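Local atomic coordinates of interleukin-2 receptor subunit beta (Mus musculus, PDB entry 6DG5), a protein that probably binds interleukin-2 as a type I cytokine receptor subunit and transduces its mitogenic signal, the chain here being the extracellular part. Residues B[111-116]-B[123-128]. Residues are numbered along the deposited sequence; the frame is centred on the assembly and turned at random.
With NAG (2-acetamido-2-deoxy-beta-D-glucopyranose), chain D.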
ATOM      1  N   HIS B 111       1.739  -3.469 -20.385  1.00 14.93           N
ATOM      2  CA  HIS B 111       1.695  -2.995 -21.759  1.00 15.77           C
ATOM      3  C   HIS B 111       2.680  -1.846 -21.925  1.00 29.80           C
ATOM      4  O   HIS B 111       3.409  -1.482 -20.996  1.00 36.00           O
ATOM      5  CB  HIS B 111       0.275  -2.566 -22.146  1.00 16.53           C
ATOM      6  CG  HIS B 111      -0.292  -1.498 -21.266  1.00 22.45           C
ATOM      7  ND1 HIS B 111      -0.071  -0.156 -21.490  1.00 24.18           N
ATOM      8  CD2 HIS B 111      -1.068  -1.572 -20.159  1.00 23.23           C
ATOM      9  CE1 HIS B 111      -0.691   0.551 -20.564  1.00 25.21           C
ATOM     10  NE2 HIS B 111      -1.303  -0.284 -19.743  1.00 27.76           N
ATOM     11  N   SER B 112       2.705  -1.284 -23.135  1.00 22.34           N
ATOM     12  CA  SER B 112       3.543  -0.130 -23.462  1.00 23.92           C
ATOM     13  C   SER B 112       5.019  -0.401 -23.183  1.00 26.36           C
ATOM     14  O   SER B 112       5.742   0.461 -22.682  1.00 34.28           O
ATOM     15  CB  SER B 112       3.075   1.123 -22.715  1.00 34.98           C
ATOM     16  OG  SER B 112       1.819   1.573 -23.196  1.00 41.80           O
ATOM     17  N   LEU B 113       5.472  -1.610 -23.507  1.00 16.28           N
ATOM     18  CA  LEU B 113       6.888  -1.924 -23.383  1.00 15.87           C
ATOM     19  C   LEU B 113       7.678  -1.171 -24.443  1.00 28.37           C
ATOM     20  O   LEU B 113       7.298  -1.150 -25.617  1.00 38.46           O
ATOM     21  CB  LEU B 113       7.122  -3.427 -23.521  1.00 15.80           C
ATOM     22  CG  LEU B 113       7.327  -4.220 -22.230  1.00 14.90           C
ATOM     23  CD1 LEU B 113       5.995  -4.592 -21.609  1.00 14.71           C
ATOM     24  CD2 LEU B 113       8.172  -5.458 -22.487  1.00 15.11           C
ATOM     25  N   GLN B 114       8.776  -0.546 -24.028  1.00 16.34           N
ATOM     26  CA  GLN B 114       9.622   0.174 -24.968  1.00 25.86           C
ATOM     27  C   GLN B 114      11.008   0.348 -24.368  1.00 30.23           C
ATOM     28  O   GLN B 114      11.202   0.229 -23.155  1.00 28.79           O
ATOM     29  CB  GLN B 114       9.028   1.535 -25.340  1.00 28.37           C
ATOM     30  CG  GLN B 114       9.047   2.556 -24.219  1.00 31.52           C
ATOM     31  CD  GLN B 114       8.724   3.949 -24.712  1.00 39.46           C
ATOM     32  OE1 GLN B 114       8.867   4.245 -25.898  1.00 44.40           O
ATOM     33  NE2 GLN B 114       8.282   4.814 -23.807  1.00 41.71           N
ATOM     34  N   VAL B 115      11.965   0.641 -25.240  1.00 32.32           N
ATOM     35  CA  VAL B 115      13.356   0.842 -24.857  1.00 29.59           C
ATOM     36  C   VAL B 115      13.627   2.338 -24.805  1.00 31.78           C
ATOM     37  O   VAL B 115      13.459   3.042 -25.807  1.00 29.17           O
ATOM     38  CB  VAL B 115      14.313   0.146 -25.836  1.00 17.54           C
ATOM     39  CG1 VAL B 115      15.755   0.406 -25.437  1.00 25.76           C
ATOM     40  CG2 VAL B 115      14.026  -1.344 -25.890  1.00 17.37           C
ATOM     41  N   LEU B 116      14.049   2.824 -23.639  1.00 37.02           N
ATOM     42  CA  LEU B 116      14.393   4.233 -23.489  1.00 33.37           C
ATOM     43  C   LEU B 116      15.855   4.501 -23.822  1.00 43.53           C
ATOM     44  O   LEU B 116      16.171   5.517 -24.447  1.00 47.11           O
ATOM     45  CB  LEU B 116      14.087   4.710 -22.067  1.00 30.37           C
ATOM     46  CG  LEU B 116      12.611   4.803 -21.677  1.00 23.52           C
ATOM     47  CD1 LEU B 116      12.462   5.434 -20.303  1.00 24.94           C
ATOM     48  CD2 LEU B 116      11.830   5.589 -22.716  1.00 18.08           C
ATOM     49  N   CYS B 123      20.890  -1.487 -21.599  1.00 30.91           N
ATOM     50  CA  CYS B 123      19.542  -1.306 -22.129  1.00 26.74           C
ATOM     51  C   CYS B 123      18.533  -1.097 -21.007  1.00 31.32           C
ATOM     52  O   CYS B 123      18.506  -1.865 -20.040  1.00 38.53           O
ATOM     53  CB  CYS B 123      19.131  -2.506 -22.982  1.00 29.48           C
ATOM     54  SG  CYS B 123      17.448  -2.405 -23.624  1.00 29.53           S
ATOM     55  N   ASN B 124      17.700  -0.066 -21.135  1.00 14.62           N
ATOM     56  CA  ASN B 124      16.680   0.270 -20.147  1.00 14.20           C
ATOM     57  C   ASN B 124      15.312   0.156 -20.807  1.00 26.03           C
ATOM     58  O   ASN B 124      15.045   0.825 -21.811  1.00 33.05           O
ATOM     59  CB  ASN B 124      16.908   1.677 -19.584  1.00 14.45           C
ATOM     60  CG  ASN B 124      16.055   1.970 -18.359  1.00 30.89           C
ATOM     61  OD1 ASN B 124      15.241   1.146 -17.941  1.00 35.00           O
ATOM     62  ND2 ASN B 124      16.250   3.153 -17.774  1.00 32.32           N
ATOM     63  N   ILE B 125      14.452  -0.689 -20.241  1.00 30.50           N
ATOM     64  CA  ILE B 125      13.157  -1.025 -20.824  1.00 14.04           C
ATOM     65  C   ILE B 125      12.060  -0.638 -19.840  1.00 32.15           C
ATOM     66  O   ILE B 125      12.134  -0.988 -18.657  1.00 37.52           O
ATOM     67  CB  ILE B 125      13.075  -2.521 -21.168  1.00 14.05           C
ATOM     68  CG1 ILE B 125      14.061  -2.862 -22.288  1.00 16.35           C
ATOM     69  CG2 ILE B 125      11.653  -2.912 -21.553  1.00 27.22           C
ATOM     70  CD1 ILE B 125      14.609  -4.269 -22.208  1.00 23.81           C
ATOM     71  N   SER B 126      11.039   0.061 -20.328  1.00 28.32           N
ATOM     72  CA  SER B 126       9.932   0.540 -19.508  1.00 22.84           C
ATOM     73  C   SER B 126       8.650  -0.208 -19.851  1.00 23.63           C
ATOM     74  O   SER B 126       8.554  -0.888 -20.874  1.00 24.72           O
ATOM     75  CB  SER B 126       9.725   2.047 -19.694  1.00 22.04           C
ATOM     76  OG  SER B 126      10.878   2.770 -19.314  1.00 31.57           O
ATOM     77  N   TRP B 127       7.655  -0.072 -18.973  1.00 30.89           N
ATOM     78  CA  TRP B 127       6.345  -0.666 -19.202  1.00 14.04           C
ATOM     79  C   TRP B 127       5.318  -0.004 -18.293  1.00 22.67           C
ATOM     80  O   TRP B 127       5.615   0.313 -17.139  1.00 37.61           O
ATOM     81  CB  TRP B 127       6.356  -2.182 -18.968  1.00 23.99           C
ATOM     82  CG  TRP B 127       6.835  -2.603 -17.613  1.00 13.11           C
ATOM     83  CD1 TRP B 127       6.097  -2.682 -16.468  1.00 13.00           C
ATOM     84  CD2 TRP B 127       8.159  -3.025 -17.267  1.00 12.87           C
ATOM     85  NE1 TRP B 127       6.882  -3.119 -15.429  1.00 12.80           N
ATOM     86  CE2 TRP B 127       8.152  -3.338 -15.893  1.00 19.64           C
ATOM     87  CE3 TRP B 127       9.351  -3.166 -17.984  1.00 24.00           C
ATOM     88  CZ2 TRP B 127       9.290  -3.779 -15.222  1.00 12.62           C
ATOM     89  CZ3 TRP B 127      10.479  -3.606 -17.316  1.00 30.78           C
ATOM     90  CH2 TRP B 127      10.441  -3.908 -15.949  1.00 30.02           C
ATOM     91  N   LYS B 128       4.118   0.200 -18.827  1.00 16.48           N
ATOM     92  CA  LYS B 128       3.003   0.780 -18.097  1.00 15.03           C
ATOM     93  C   LYS B 128       2.017  -0.308 -17.686  1.00 29.99           C
ATOM     94  O   LYS B 128       1.980  -1.398 -18.264  1.00 32.15           O
ATOM     95  CB  LYS B 128       2.292   1.838 -18.947  1.00 21.08           C
ATOM     96  CG  LYS B 128       3.150   3.043 -19.319  1.00 33.22           C
ATOM     97  CD  LYS B 128       2.375   4.011 -20.205  1.00 47.86           C
ATOM     98  CE  LYS B 128       3.072   5.361 -20.322  1.00 61.00           C
ATOM     99  NZ  LYS B 128       4.388   5.273 -21.011  1.00 71.51           N
TER
HETATM  100  C1  NAG D   1      15.519   3.594 -16.607  1.00 31.59           C
HETATM  101  C2  NAG D   1      16.411   4.343 -15.610  1.00 26.21           C
HETATM  102  C3  NAG D   1      15.583   4.876 -14.434  1.00 32.12           C
HETATM  103  C4  NAG D   1      14.371   5.661 -14.922  1.00 35.08           C
HETATM  104  C5  NAG D   1      13.588   4.833 -15.938  1.00 35.84           C
HETATM  105  C6  NAG D   1      12.435   5.584 -16.562  1.00 39.51           C
HETATM  106  C7  NAG D   1      18.690   3.943 -14.780  1.00 45.10           C
HETATM  107  C8  NAG D   1      19.672   2.915 -14.301  1.00 47.84           C
HETATM  108  N2  NAG D   1      17.483   3.486 -15.127  1.00 33.92           N
HETATM  109  O3  NAG D   1      16.410   5.710 -13.630  1.00 37.72           O
HETATM  110  O4  NAG D   1      13.511   5.961 -13.826  1.00 42.48           O
HETATM  111  O5  NAG D   1      14.449   4.434 -17.014  1.00 35.99           O
HETATM  112  O6  NAG D   1      12.875   6.734 -17.271  1.00 41.51           O
HETATM  113  O7  NAG D   1      18.979   5.135 -14.848  1.00 51.28           O
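His-111 N donates to Lys-128 O (3.0 Å), and Lys-128 N returns a bond to His-111 O, at one end of the antiparallel hairpin formed by 111-116 and 123-128. Gln-114 and Ser-126 form a second such pair, and Leu-116 N bonds Asn-124 O. Between the two pairs a beta bulge shifts the register by one: Ser-112 adopts a left-handed helical backbone conformation (phi 57°, psi 40°), placing the additional residue of the bulge, with Leu-113, opposite Trp-127.

The apolar contacts lie on one face. Leu-113 CD1 rests against Trp-127 CB (3.6 Å), while the two Val-115 methyls divide their work: CG1 meets Cys-123 SG, and CG2 reaches Ile-125 CG1 at 3.9 Å. Apolar side chains suit this face, and beta-branched Val-115 and Ile-125 suit an extended strand, because it packs onto the facing sheet of the fibronectin type III domain, where Leu-202 touches Leu-113, Val-115 and Ile-125.

Mostly polar groups occupy the other face. His-111 CG sits between the backbone N and carbonyl carbon (chi1 58°), which places the ring over the Lys-128 carbonyl, whose O lies 3.6 Å from the ring plane, over its centre. ND1 hydrogen-bonds Ser-112 OG in the ring plane (3.1 Å) and NE2 hydrogen-bonds Ser-130 OG, fixing the ring's rotation. Asn-124 ND2 is bonded covalently to NAG C1; at the corner, apolar Leu-116 lies near the sugar and the Ser-126 hydroxyl.

The chemistry is thus two-sided: backbone bonds set the pairing, the apolar face packs into the sandwich, and attachment at Asn-124 keeps the sugar on the side away from that core.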